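Side-chain contacts in separin (Saccharomyces cerevisiae, PDB 5U1T), which is a caspase-like cysteine protease that cleaves the MCD1/SCC1 subunit of cohesin at anaphase onset so that chromosomes can separate: residues A[1185-1190]-A[1366-1371]; A[1194-1197]-A[1201-1204]; A[1217-1222]-A[1578-1583]; A[1423-1428]-A[1536-1541]. All coordinates share one frame; numbering follows the deposited sequence.

Interaction 1: residues A[1185-1190]-A[1366-1371]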
loop_
_atom_site.group_PDB
_atom_site.type_symbol
_atom_site.label_atom_id
_atom_site.label_comp_id
_atom_site.label_asym_id
_atom_site.label_seq_id
_atom_site.Cartn_x
_atom_site.Cartn_y
_atom_site.Cartn_z
ATOM N N LYS A 1185 35.947 25.361 1.617
ATOM C CA LYS A 1185 36.151 24.916 2.988
ATOM C C LYS A 1185 36.723 25.985 3.907
ATOM O O LYS A 1185 36.180 26.233 4.973
ATOM C CB LYS A 1185 37.073 23.707 3.028
ATOM C CG LYS A 1185 36.357 22.409 3.237
ATOM C CD LYS A 1185 37.281 21.391 3.888
ATOM C CE LYS A 1185 37.721 21.845 5.278
ATOM N NZ LYS A 1185 38.388 20.731 6.055
ATOM N N LYS A 1186 37.833 26.592 3.513
ATOM C CA LYS A 1186 38.523 27.553 4.368
ATOM C C LYS A 1186 37.608 28.718 4.757
ATOM O O LYS A 1186 37.617 29.183 5.910
ATOM C CB LYS A 1186 39.773 28.072 3.673
ATOM C CG LYS A 1186 41.031 27.248 3.897
ATOM C CD LYS A 1186 42.192 27.825 3.067
ATOM C CE LYS A 1186 43.548 27.252 3.477
ATOM N NZ LYS A 1186 43.468 25.778 3.757
ATOM N N LEU A 1187 36.810 29.154 3.784
ATOM C CA LEU A 1187 35.879 30.265 3.938
ATOM C C LEU A 1187 34.710 29.946 4.861
ATOM O O LEU A 1187 34.383 30.730 5.763
ATOM C CB LEU A 1187 35.342 30.682 2.568
ATOM C CG LEU A 1187 34.326 31.816 2.564
ATOM C CD1 LEU A 1187 34.989 33.127 2.938
ATOM C CD2 LEU A 1187 33.651 31.903 1.222
ATOM N N LEU A 1188 34.068 28.809 4.604
ATOM C CA LEU A 1188 32.959 28.326 5.414
ATOM C C LEU A 1188 33.388 28.194 6.871
ATOM O O LEU A 1188 32.655 28.580 7.787
ATOM C CB LEU A 1188 32.443 26.987 4.883
ATOM C CG LEU A 1188 31.470 27.054 3.705
ATOM C CD1 LEU A 1188 31.080 25.667 3.232
ATOM C CD2 LEU A 1188 30.244 27.863 4.067
ATOM N N SER A 1189 34.586 27.665 7.079
ATOM C CA SER A 1189 35.141 27.586 8.412
ATOM C C SER A 1189 35.220 28.985 9.056
ATOM O O SER A 1189 34.745 29.171 10.175
ATOM C CB SER A 1189 36.514 26.924 8.372
ATOM O OG SER A 1189 37.303 27.346 9.473
ATOM N N ILE A 1190 35.796 29.954 8.335
ATOM C CA ILE A 1190 35.867 31.346 8.774
ATOM C C ILE A 1190 34.489 31.933 9.042
ATOM O O ILE A 1190 34.244 32.488 10.115
ATOM C CB ILE A 1190 36.574 32.244 7.728
ATOM C CG1 ILE A 1190 38.066 31.888 7.613
ATOM C CG2 ILE A 1190 36.399 33.713 8.079
ATOM C CD1 ILE A 1190 38.727 32.409 6.355
ATOM N N CYS A 1366 28.897 29.501 -6.451
ATOM C CA CYS A 1366 29.864 30.573 -6.250
ATOM C C CYS A 1366 29.333 31.745 -5.426
ATOM O O CYS A 1366 30.065 32.680 -5.131
ATOM C CB CYS A 1366 30.354 31.100 -7.602
ATOM S SG CYS A 1366 31.282 29.915 -8.601
ATOM N N HIS A 1367 28.061 31.692 -5.055
ATOM C CA HIS A 1367 27.433 32.783 -4.330
ATOM C C HIS A 1367 28.134 33.210 -3.036
ATOM O O HIS A 1367 28.242 34.406 -2.752
ATOM C CB HIS A 1367 26.009 32.412 -4.000
ATOM C CG HIS A 1367 25.435 33.213 -2.881
ATOM N ND1 HIS A 1367 24.733 34.380 -3.089
ATOM C CD2 HIS A 1367 25.468 33.027 -1.540
ATOM C CE1 HIS A 1367 24.345 34.870 -1.925
ATOM N NE2 HIS A 1367 24.781 34.069 -0.969
ATOM N N LEU A 1368 28.593 32.247 -2.244
ATOM C CA LEU A 1368 29.170 32.559 -0.937
ATOM C C LEU A 1368 30.398 33.443 -1.006
ATOM O O LEU A 1368 30.649 34.201 -0.078
ATOM C CB LEU A 1368 29.528 31.284 -0.166
ATOM C CG LEU A 1368 30.625 30.332 -0.673
ATOM C CD1 LEU A 1368 31.156 29.436 0.463
ATOM C CD2 LEU A 1368 30.125 29.482 -1.843
ATOM N N PHE A 1369 31.181 33.347 -2.077
ATOM C CA PHE A 1369 32.407 34.149 -2.175
ATOM C C PHE A 1369 32.084 35.627 -2.368
ATOM O O PHE A 1369 31.259 35.991 -3.200
ATOM C CB PHE A 1369 33.308 33.653 -3.315
ATOM C CG PHE A 1369 34.051 32.390 -2.995
ATOM C CD1 PHE A 1369 35.197 32.419 -2.209
ATOM C CD2 PHE A 1369 33.600 31.154 -3.478
ATOM C CE1 PHE A 1369 35.895 31.235 -1.906
ATOM C CE2 PHE A 1369 34.289 29.962 -3.174
ATOM C CZ PHE A 1369 35.438 30.011 -2.387
ATOM N N PRO A 1370 32.736 36.485 -1.582
ATOM C CA PRO A 1370 32.571 37.933 -1.730
ATOM C C PRO A 1370 33.392 38.455 -2.909
ATOM O O PRO A 1370 34.367 39.177 -2.708
ATOM C CB PRO A 1370 33.091 38.476 -0.402
ATOM C CG PRO A 1370 34.118 37.472 0.021
ATOM C CD PRO A 1370 33.643 36.135 -0.477
ATOM N N TRP A 1371 32.992 38.084 -4.123
ATOM C CA TRP A 1371 33.745 38.413 -5.326
ATOM C C TRP A 1371 34.031 39.905 -5.421
ATOM O O TRP A 1371 35.140 40.320 -5.773
ATOM C CB TRP A 1371 32.998 37.952 -6.581
ATOM C CG TRP A 1371 32.811 36.481 -6.646
ATOM C CD1 TRP A 1371 31.638 35.802 -6.499
ATOM C CD2 TRP A 1371 33.824 35.490 -6.851
ATOM N NE1 TRP A 1371 31.857 34.465 -6.607
ATOM C CE2 TRP A 1371 33.188 34.240 -6.821
ATOM C CE3 TRP A 1371 35.208 35.539 -7.071
ATOM C CZ2 TRP A 1371 33.886 33.041 -7.000
ATOM C CZ3 TRP A 1371 35.902 34.339 -7.247
ATOM C CH2 TRP A 1371 35.238 33.117 -7.206
#

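Interaction 2: residues A[1194-1197]-A[1201-1204]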
loop_
_atom_site.group_PDB
_atom_site.type_symbol
_atom_site.label_atom_id
_atom_site.label_comp_id
_atom_site.label_asym_id
_atom_site.label_seq_id
_atom_site.Cartn_x
_atom_site.Cartn_y
_atom_site.Cartn_z
ATOM N N SER A 1194 33.035 33.222 12.698
ATOM C CA SER A 1194 32.580 34.585 12.916
ATOM C C SER A 1194 31.072 34.616 13.222
ATOM O O SER A 1194 30.633 35.357 14.098
ATOM C CB SER A 1194 32.895 35.462 11.704
ATOM O OG SER A 1194 32.407 36.779 11.905
ATOM N N ASN A 1195 30.295 33.815 12.500
ATOM C CA ASN A 1195 28.860 33.726 12.753
ATOM C C ASN A 1195 28.632 33.395 14.214
ATOM O O ASN A 1195 27.869 34.068 14.916
ATOM C CB ASN A 1195 28.210 32.681 11.855
ATOM C CG ASN A 1195 27.684 33.269 10.569
ATOM O OD1 ASN A 1195 27.780 34.457 10.351
ATOM N ND2 ASN A 1195 27.133 32.434 9.709
ATOM N N GLN A 1196 29.341 32.362 14.655
ATOM C CA GLN A 1196 29.397 31.948 16.046
ATOM C C GLN A 1196 29.689 33.096 17.020
ATOM O O GLN A 1196 28.992 33.254 18.027
ATOM C CB GLN A 1196 30.456 30.869 16.192
ATOM C CG GLN A 1196 30.893 30.637 17.588
ATOM C CD GLN A 1196 30.051 29.583 18.221
ATOM O OE1 GLN A 1196 29.791 28.545 17.596
ATOM N NE2 GLN A 1196 29.581 29.833 19.449
ATOM N N THR A 1197 30.709 33.899 16.723
ATOM C CA THR A 1197 31.117 35.007 17.599
ATOM C C THR A 1197 30.001 36.027 17.756
ATOM O O THR A 1197 30.021 36.870 18.646
ATOM C CB THR A 1197 32.360 35.744 17.059
ATOM O OG1 THR A 1197 32.059 36.297 15.773
ATOM C CG2 THR A 1197 33.553 34.807 16.948
ATOM N N GLU A 1201 23.973 34.111 22.466
ATOM C CA GLU A 1201 24.457 33.109 23.413
ATOM C C GLU A 1201 25.877 33.443 23.858
ATOM O O GLU A 1201 26.164 33.486 25.056
ATOM C CB GLU A 1201 24.420 31.707 22.806
ATOM C CG GLU A 1201 23.242 30.847 23.276
ATOM C CD GLU A 1201 23.467 29.350 23.024
ATOM O OE1 GLU A 1201 24.640 28.950 22.820
ATOM O OE2 GLU A 1201 22.475 28.575 23.029
ATOM N N VAL A 1202 26.749 33.716 22.885
ATOM C CA VAL A 1202 28.152 34.009 23.159
ATOM C C VAL A 1202 28.399 35.402 23.745
ATOM O O VAL A 1202 29.069 35.544 24.775
ATOM C CB VAL A 1202 28.998 33.874 21.880
ATOM C CG1 VAL A 1202 30.427 34.350 22.128
ATOM C CG2 VAL A 1202 28.971 32.445 21.366
ATOM N N THR A 1203 27.876 36.432 23.084
ATOM C CA THR A 1203 28.150 37.804 23.501
ATOM C C THR A 1203 27.569 38.079 24.880
ATOM O O THR A 1203 28.139 38.858 25.643
ATOM C CB THR A 1203 27.601 38.840 22.489
ATOM O OG1 THR A 1203 26.254 38.509 22.135
ATOM C CG2 THR A 1203 28.457 38.859 21.221
ATOM N N ASN A 1204 26.510 37.370 25.225
ATOM C CA ASN A 1204 25.859 37.540 26.510
ATOM C C ASN A 1204 26.722 37.089 27.655
ATOM O O ASN A 1204 26.571 37.550 28.759
ATOM C CB ASN A 1204 24.594 36.706 26.557
ATOM C CG ASN A 1204 23.345 37.511 26.321
ATOM O OD1 ASN A 1204 23.373 38.726 26.268
ATOM N ND2 ASN A 1204 22.236 36.821 26.177
#

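Interaction 3: residues A[1217-1222]-A[1578-1583]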
loop_
_atom_site.group_PDB
_atom_site.type_symbol
_atom_site.label_atom_id
_atom_site.label_comp_id
_atom_site.label_asym_id
_atom_site.label_seq_id
_atom_site.Cartn_x
_atom_site.Cartn_y
_atom_site.Cartn_z
ATOM N N THR A 1217 40.145 39.798 19.734
ATOM C CA THR A 1217 41.283 39.114 19.160
ATOM C C THR A 1217 40.802 38.149 18.107
ATOM O O THR A 1217 41.342 38.115 16.994
ATOM C CB THR A 1217 42.070 38.358 20.214
ATOM O OG1 THR A 1217 42.774 39.300 21.032
ATOM C CG2 THR A 1217 43.059 37.415 19.554
ATOM N N THR A 1218 39.771 37.383 18.463
ATOM C CA THR A 1218 39.223 36.356 17.589
ATOM C C THR A 1218 38.632 36.931 16.300
ATOM O O THR A 1218 38.849 36.367 15.229
ATOM C CB THR A 1218 38.135 35.510 18.324
ATOM O OG1 THR A 1218 38.759 34.644 19.286
ATOM C CG2 THR A 1218 37.331 34.664 17.342
ATOM N N ARG A 1219 37.892 38.038 16.393
ATOM C CA ARG A 1219 37.268 38.613 15.200
ATOM C C ARG A 1219 38.293 39.320 14.305
ATOM O O ARG A 1219 38.213 39.235 13.077
ATOM C CB ARG A 1219 36.143 39.575 15.573
ATOM C CG ARG A 1219 35.015 38.926 16.342
ATOM C CD ARG A 1219 33.718 39.655 16.131
ATOM N NE ARG A 1219 33.003 39.144 14.970
ATOM C CZ ARG A 1219 32.723 39.869 13.896
ATOM N NH1 ARG A 1219 33.107 41.130 13.852
ATOM N NH2 ARG A 1219 32.060 39.338 12.871
ATOM N N TYR A 1220 39.258 40.012 14.898
ATOM C CA TYR A 1220 40.324 40.626 14.104
ATOM C C TYR A 1220 41.137 39.529 13.405
ATOM O O TYR A 1220 41.679 39.721 12.312
ATOM C CB TYR A 1220 41.229 41.504 14.976
ATOM C CG TYR A 1220 40.884 42.984 14.952
ATOM C CD1 TYR A 1220 39.961 43.524 15.846
ATOM C CD2 TYR A 1220 41.508 43.858 14.043
ATOM C CE1 TYR A 1220 39.655 44.901 15.841
ATOM C CE2 TYR A 1220 41.209 45.241 14.029
ATOM C CZ TYR A 1220 40.268 45.755 14.937
ATOM O OH TYR A 1220 39.960 47.114 14.926
ATOM N N ASP A 1221 41.197 38.368 14.042
ATOM C CA ASP A 1221 41.918 37.230 13.503
ATOM C C ASP A 1221 41.159 36.551 12.378
ATOM O O ASP A 1221 41.733 36.102 11.386
ATOM C CB ASP A 1221 42.185 36.231 14.605
ATOM C CG ASP A 1221 43.329 35.349 14.287
ATOM O OD1 ASP A 1221 43.118 34.319 13.609
ATOM O OD2 ASP A 1221 44.451 35.713 14.690
ATOM N N LEU A 1222 39.854 36.457 12.564
ATOM C CA LEU A 1222 38.969 35.933 11.550
ATOM C C LEU A 1222 38.976 36.852 10.338
ATOM O O LEU A 1222 38.913 36.386 9.201
ATOM C CB LEU A 1222 37.552 35.777 12.116
ATOM C CG LEU A 1222 37.334 34.543 12.982
ATOM C CD1 LEU A 1222 36.004 34.615 13.741
ATOM C CD2 LEU A 1222 37.389 33.306 12.097
ATOM N N ARG A 1578 37.211 45.309 8.028
ATOM C CA ARG A 1578 36.957 45.477 6.618
ATOM C C ARG A 1578 36.472 44.266 5.870
ATOM O O ARG A 1578 35.885 44.413 4.830
ATOM C CB ARG A 1578 38.153 46.096 5.922
ATOM C CG ARG A 1578 38.402 47.526 6.357
ATOM C CD ARG A 1578 39.569 48.149 5.619
ATOM N NE ARG A 1578 39.845 49.495 6.091
ATOM C CZ ARG A 1578 40.881 50.216 5.695
ATOM N NH1 ARG A 1578 41.064 51.429 6.178
ATOM N NH2 ARG A 1578 41.734 49.720 4.818
ATOM N N TYR A 1579 36.717 43.072 6.375
ATOM C CA TYR A 1579 36.215 41.906 5.659
ATOM C C TYR A 1579 35.052 41.227 6.378
ATOM O O TYR A 1579 33.999 41.079 5.779
ATOM C CB TYR A 1579 37.349 40.904 5.390
ATOM C CG TYR A 1579 38.439 41.525 4.560
ATOM C CD1 TYR A 1579 39.454 42.251 5.162
ATOM C CD2 TYR A 1579 38.421 41.447 3.170
ATOM C CE1 TYR A 1579 40.425 42.858 4.417
ATOM C CE2 TYR A 1579 39.400 42.048 2.411
ATOM C CZ TYR A 1579 40.406 42.745 3.042
ATOM O OH TYR A 1579 41.411 43.356 2.320
ATOM N N LEU A 1580 35.225 40.818 7.636
ATOM C CA LEU A 1580 34.135 40.140 8.360
ATOM C C LEU A 1580 32.816 40.923 8.298
ATOM O O LEU A 1580 31.747 40.329 8.207
ATOM C CB LEU A 1580 34.500 39.884 9.828
ATOM C CG LEU A 1580 35.421 38.715 10.195
ATOM C CD1 LEU A 1580 35.388 38.456 11.690
ATOM C CD2 LEU A 1580 35.100 37.440 9.410
ATOM N N ASN A 1581 32.905 42.254 8.320
ATOM C CA ASN A 1581 31.721 43.096 8.190
ATOM C C ASN A 1581 31.598 43.767 6.818
ATOM O O ASN A 1581 30.549 43.657 6.168
ATOM C CB ASN A 1581 31.709 44.148 9.297
ATOM C CG ASN A 1581 31.173 43.599 10.609
ATOM O OD1 ASN A 1581 30.151 42.921 10.633
ATOM N ND2 ASN A 1581 31.870 43.884 11.702
ATOM N N GLY A 1582 32.670 44.435 6.376
ATOM C CA GLY A 1582 32.687 45.168 5.113
ATOM C C GLY A 1582 32.505 44.369 3.817
ATOM O O GLY A 1582 32.055 44.918 2.808
ATOM N N ALA A 1583 32.856 43.081 3.833
ATOM C CA ALA A 1583 32.716 42.234 2.649
ATOM C C ALA A 1583 31.363 41.540 2.618
ATOM O O ALA A 1583 31.026 40.851 1.654
ATOM C CB ALA A 1583 33.836 41.197 2.592
#

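Interaction 4: residues A[1423-1428]-A[1536-1541]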
loop_
_atom_site.group_PDB
_atom_site.type_symbol
_atom_site.label_atom_id
_atom_site.label_comp_id
_atom_site.label_asym_id
_atom_site.label_seq_id
_atom_site.Cartn_x
_atom_site.Cartn_y
_atom_site.Cartn_z
ATOM N N SER A 1423 19.321 47.730 20.393
ATOM C CA SER A 1423 18.796 48.981 20.898
ATOM C C SER A 1423 19.660 50.185 20.538
ATOM O O SER A 1423 19.162 51.313 20.489
ATOM C CB SER A 1423 18.598 48.864 22.408
ATOM O OG SER A 1423 17.604 47.873 22.687
ATOM N N ARG A 1424 20.942 49.950 20.265
ATOM C CA ARG A 1424 21.855 51.026 19.848
ATOM C C ARG A 1424 21.590 51.387 18.394
ATOM O O ARG A 1424 21.705 52.544 17.983
ATOM C CB ARG A 1424 23.316 50.593 20.027
ATOM C CG ARG A 1424 24.376 51.707 20.081
ATOM C CD ARG A 1424 25.758 51.089 20.379
ATOM N NE ARG A 1424 25.624 49.873 21.197
ATOM C CZ ARG A 1424 25.963 48.640 20.807
ATOM N NH1 ARG A 1424 25.786 47.601 21.625
ATOM N NH2 ARG A 1424 26.485 48.446 19.610
ATOM N N THR A 1425 21.253 50.361 17.618
ATOM C CA THR A 1425 20.858 50.541 16.232
ATOM C C THR A 1425 19.598 51.388 16.206
ATOM O O THR A 1425 19.502 52.352 15.441
ATOM C CB THR A 1425 20.600 49.198 15.520
ATOM O OG1 THR A 1425 21.736 48.344 15.681
ATOM C CG2 THR A 1425 20.327 49.427 14.043
ATOM N N GLU A 1426 18.638 51.030 17.051
ATOM C CA GLU A 1426 17.424 51.821 17.141
ATOM C C GLU A 1426 17.772 53.267 17.450
ATOM O O GLU A 1426 17.256 54.162 16.800
ATOM C CB GLU A 1426 16.468 51.276 18.189
ATOM C CG GLU A 1426 15.118 51.987 18.159
ATOM C CD GLU A 1426 14.134 51.453 19.192
ATOM O OE1 GLU A 1426 13.423 50.465 18.906
ATOM O OE2 GLU A 1426 14.080 52.027 20.296
ATOM N N SER A 1427 18.675 53.483 18.405
ATOM C CA SER A 1427 19.097 54.840 18.776
ATOM C C SER A 1427 19.608 55.633 17.587
ATOM O O SER A 1427 19.268 56.809 17.430
ATOM C CB SER A 1427 20.193 54.809 19.847
ATOM O OG SER A 1427 19.816 54.028 20.966
ATOM N N LYS A 1428 20.427 54.992 16.757
ATOM C CA LYS A 1428 21.056 55.679 15.635
ATOM C C LYS A 1428 20.064 56.105 14.565
ATOM O O LYS A 1428 20.160 57.209 14.040
ATOM C CB LYS A 1428 22.136 54.805 14.990
ATOM C CG LYS A 1428 23.333 54.563 15.889
ATOM C CD LYS A 1428 24.367 53.679 15.230
ATOM C CE LYS A 1428 25.565 53.474 16.148
ATOM N NZ LYS A 1428 26.587 52.585 15.526
ATOM N N ASP A 1536 29.571 48.341 13.469
ATOM C CA ASP A 1536 30.226 48.423 12.164
ATOM C C ASP A 1536 29.241 48.464 11.000
ATOM O O ASP A 1536 29.419 49.225 10.048
ATOM C CB ASP A 1536 31.174 47.244 11.989
ATOM C CG ASP A 1536 32.607 47.654 12.007
ATOM O OD1 ASP A 1536 32.892 48.834 12.326
ATOM O OD2 ASP A 1536 33.452 46.791 11.695
ATOM N N ILE A 1537 28.209 47.630 11.074
ATOM C CA ILE A 1537 27.274 47.509 9.966
ATOM C C ILE A 1537 26.430 48.774 9.881
ATOM O O ILE A 1537 26.093 49.234 8.785
ATOM C CB ILE A 1537 26.370 46.249 10.102
ATOM C CG1 ILE A 1537 25.532 46.041 8.835
ATOM C CG2 ILE A 1537 25.479 46.329 11.343
ATOM C CD1 ILE A 1537 26.347 45.858 7.587
ATOM N N ASP A 1538 26.118 49.347 11.043
ATOM C CA ASP A 1538 25.348 50.578 11.108
ATOM C C ASP A 1538 26.167 51.767 10.635
ATOM O O ASP A 1538 25.603 52.702 10.073
ATOM C CB ASP A 1538 24.836 50.814 12.520
ATOM C CG ASP A 1538 23.730 49.859 12.893
ATOM O OD1 ASP A 1538 23.191 49.185 11.980
ATOM O OD2 ASP A 1538 23.398 49.783 14.099
ATOM N N LYS A 1539 27.485 51.732 10.865
ATOM C CA LYS A 1539 28.400 52.679 10.224
ATOM C C LYS A 1539 28.182 52.588 8.710
ATOM O O LYS A 1539 27.952 53.598 8.051
ATOM C CB LYS A 1539 29.873 52.391 10.569
ATOM C CG LYS A 1539 30.406 52.991 11.873
ATOM C CD LYS A 1539 31.945 53.102 11.826
ATOM C CE LYS A 1539 32.537 53.939 12.975
ATOM N NZ LYS A 1539 32.355 53.293 14.318
ATOM N N PHE A 1540 28.218 51.367 8.181
ATOM C CA PHE A 1540 28.054 51.136 6.752
ATOM C C PHE A 1540 26.692 51.608 6.251
ATOM O O PHE A 1540 26.599 52.275 5.226
ATOM C CB PHE A 1540 28.267 49.643 6.425
ATOM C CG PHE A 1540 27.868 49.258 5.024
ATOM C CD1 PHE A 1540 28.725 49.477 3.961
ATOM C CD2 PHE A 1540 26.634 48.684 4.771
ATOM C CE1 PHE A 1540 28.354 49.136 2.672
ATOM C CE2 PHE A 1540 26.257 48.341 3.491
ATOM C CZ PHE A 1540 27.113 48.563 2.443
ATOM N N SER A 1541 25.635 51.253 6.963
ATOM C CA SER A 1541 24.289 51.662 6.573
ATOM C C SER A 1541 24.140 53.178 6.515
ATOM O O SER A 1541 23.622 53.718 5.534
ATOM C CB SER A 1541 23.255 51.088 7.538
ATOM O OG SER A 1541 23.318 49.679 7.538
#

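Interaction 1: residues A[1185-1190]-A[1366-1371]
Leu1368 lays its side chain against Leu1187 and, more loosely, Leu1188 of helix 1180-1198. Leu1368 CB is already 4.4 Å from Leu1187 CD2. The next atom, CG, sits between the backbone N and the carbonyl carbon (chi1 65°), a setting that turns the branch toward the helix; it comes within 3.9 Å of the same Leu1187 CD2. At the tip, CD1 lies 3.6 Å from Leu1187 CD2 and 4.0 Å from Leu1188 CG, so one methyl is seated against two successive residues of the helix. The Leu1187 and Leu1368 chains run antiparallel alongside each other, while Leu1188 lies crosswise to Leu1368.

The loop that carries Leu1368 joins strand 1353-1362 to its parallel sheet neighbour 1382-1385. It makes a type I beta turn from Cys1366 to Phe1369, followed by an inverse gamma turn centred on Pro1370, and Trp1371 NE1 reaches back to Cys1366 O in a 2.9 Å hydrogen bond across the base of the turn.

Leu1187 CD2 also serves Phe1369. It stands over one face of the ring in a CH-pi contact, 4.1 Å from the centroid and 25° off the normal, shifted toward the CD1 and CE1 side. No hydrogen bond crosses between the two segments; they meet through hydrocarbon alone. Beyond them, Leu1229 and Ile1233 of helix 1209-1237 touch Leu1187 and Phe1369 respectively, and Phe1180 brings its own ring against Phe1369. On the loop, His1367 ND1 hydrogen-bonds Tyr1588 OH on strand 1585-1589, an outermost strand of the six-stranded mixed sheet.

Interaction 2: residues A[1194-1197]-A[1201-1204]
Val1202 presses its CG2 methyl against the backbone and side chain of Gln1196, lying 3.4 Å from Gln1196 O and 3.3 Å from Gln1196 NE2. The glutamine side chain runs nearly perpendicular to the valine, its NE2 meeting CG2, and since a methyl cannot accept its N-H, the touch is purely van der Waals. The glutamine chain gets there by a bend at chi2 (91°), which folds the amide over toward the short helix. Next along, Thr1203 CG2 rests 3.6 Å from Thr1197 O, so both carbonyls at this end of helix 1180-1198 are covered by methyl groups.

A second shell satisfies those carbonyls. Gln1196 O accepts from Ser1199 OG in the connecting link, and Thr1197 O accepts from Trp1215 NE1, whose side chain also touches Thr1203. Thr1203 packs as well on an apolar side chain of the other protein chain in the assembly.

The contact closes the short connection by which helix 1180-1198 passes into helix 1200-1203, before helix 1209-1237 begins. The side chain of Thr1197 is about 10 Å from that of Cys1497, the probable nucleophile, and helix 1209-1237 lies against Thr1197 through Thr1218 and Leu1222.

Interaction 3: residues A[1217-1222]-A[1578-1583]
Beside the probable active site, the loop leading into strand 1585-1589, at the edge of the six-stranded mixed sheet, plugs Leu1580 against helix 1209-1237 at Arg1219 and Leu1222. The side chain of Asn1581, one residue on, is about 7 Å from that of Cys1497.

Leu1580 CD1 does most of the touching. It lies 3.2 Å from Arg1219 O, 3.5 Å from Leu1222 CB, and beneath the guanidinium of Arg1219, 3.6 Å from NH2 and 3.7 Å from CZ, nearer the rim of that flat group than its middle. The arginine chain is bent at chi3 (89°), and the bend folds the guanidinium back over the leucine. Leu1580 CD2 adds a looser touch on Leu1222 CB at 4.0 Å.

At the guanidinium edge, Asn1581 ND2 lies 3.7 Å from Arg1219 NH1, with the two planes 41° apart. Both are donors, so this is proximity and not a bond. Their polar partners lie elsewhere: Arg1219 NH2 and NE hydrogen-bond Ser1194 OG and Thr1197 OG1, while Asn1581 OD1 accepts from Thr1533 N and ND2 makes a weak hydrogen bond to Asp1536 OD2. An alanine in place of Arg1219 would probably uncover Leu1580 CD1 and leave Ser1194 OG and Thr1197 OG1 without that hydrogen-bond partner.

Asp1223 OD1 accepts from the backbone N of both Tyr1579 and Leu1580, and Trp1530 NE1 donates to Leu1580 O. The loop is thus wedged between helix 1209-1237, helix 1180-1198, which touches Leu1580 through Ser1194, and the 1530-1533 loop ahead of helix 1534-1548.

Interaction 4: residues A[1423-1428]-A[1536-1541]
Thr1425 and Asp1538 form a hydrogen bond between helix 1423-1436 and helix 1534-1548. Thr1425 OG1 donates to Asp1538 OD2 over 2.7 Å, meeting the syn lone pair, on the side of the other carboxylate oxygen. The threonine places OG1 anti to its own carbonyl carbon (chi1 -53°), which directs the hydroxyl at the acid, and the two side chains cross at about a right angle. Elsewhere on helix 1534-1548, Asp1536, pointing away from this contact, accepts from the backbone N of His1576 and Leu1577, and its own N hydrogen-bonds an acidic side chain of the other protein chain.

Van der Waals contact goes with it. Thr1425 CG2 lies 3.1 Å from Asp1538 OD2 and 3.5 Å from OD1, so methyl and hydroxyl both lie against the carboxylate. Lys1428, its chain fully extended beyond CG, runs obliquely over the aspartate, with CD 4.0 Å and NZ 3.9 Å from Asp1538 CB. Phe1429 of the same helix also touches Asp1538.

Charge comes third. Lys1428 NZ is 4.5 Å from Asp1538 OD2, too far for a salt bridge, though its charge may still act on the carboxylate, and Arg1424 NH2 makes a salt bridge to Asp1534 OD2 at the start of the partner helix. A leucine in place of Asp1538 would probably leave Thr1425 OG1 without its acceptor and Lys1428 without this carboxylate nearby.

The chemistry points to a buried carboxylate gripped by one hydroxyl at OD2 and shadowed by a lysine; donor and lysine would probably favour the ionised form, though burial works against it.

How the interactions relate
All four contacts lie in the C-terminal protease region, on the same side of the chain's centre. Interactions 1 and 2 share helix 1180-1198, with centres 19 Å apart, and interaction 2 is nested inside the loop closed by interaction 1. Interaction 3 brings in helix 1209-1237; its centre is 14 Å from that of interaction 1, with whose segments its own alternate, and 13 Å from that of interaction 2, and it touches both. Interaction 4, nested inside the loop of interaction 3 and 17 Å from it, touches it weakly, Asp1536 OD2 to Asn1581 ND2. Interactions 1, 3 and 4 join distant parts of the chain, interaction 2 is local, and 2, 3 and 4 gather near the probable catalytic cysteine.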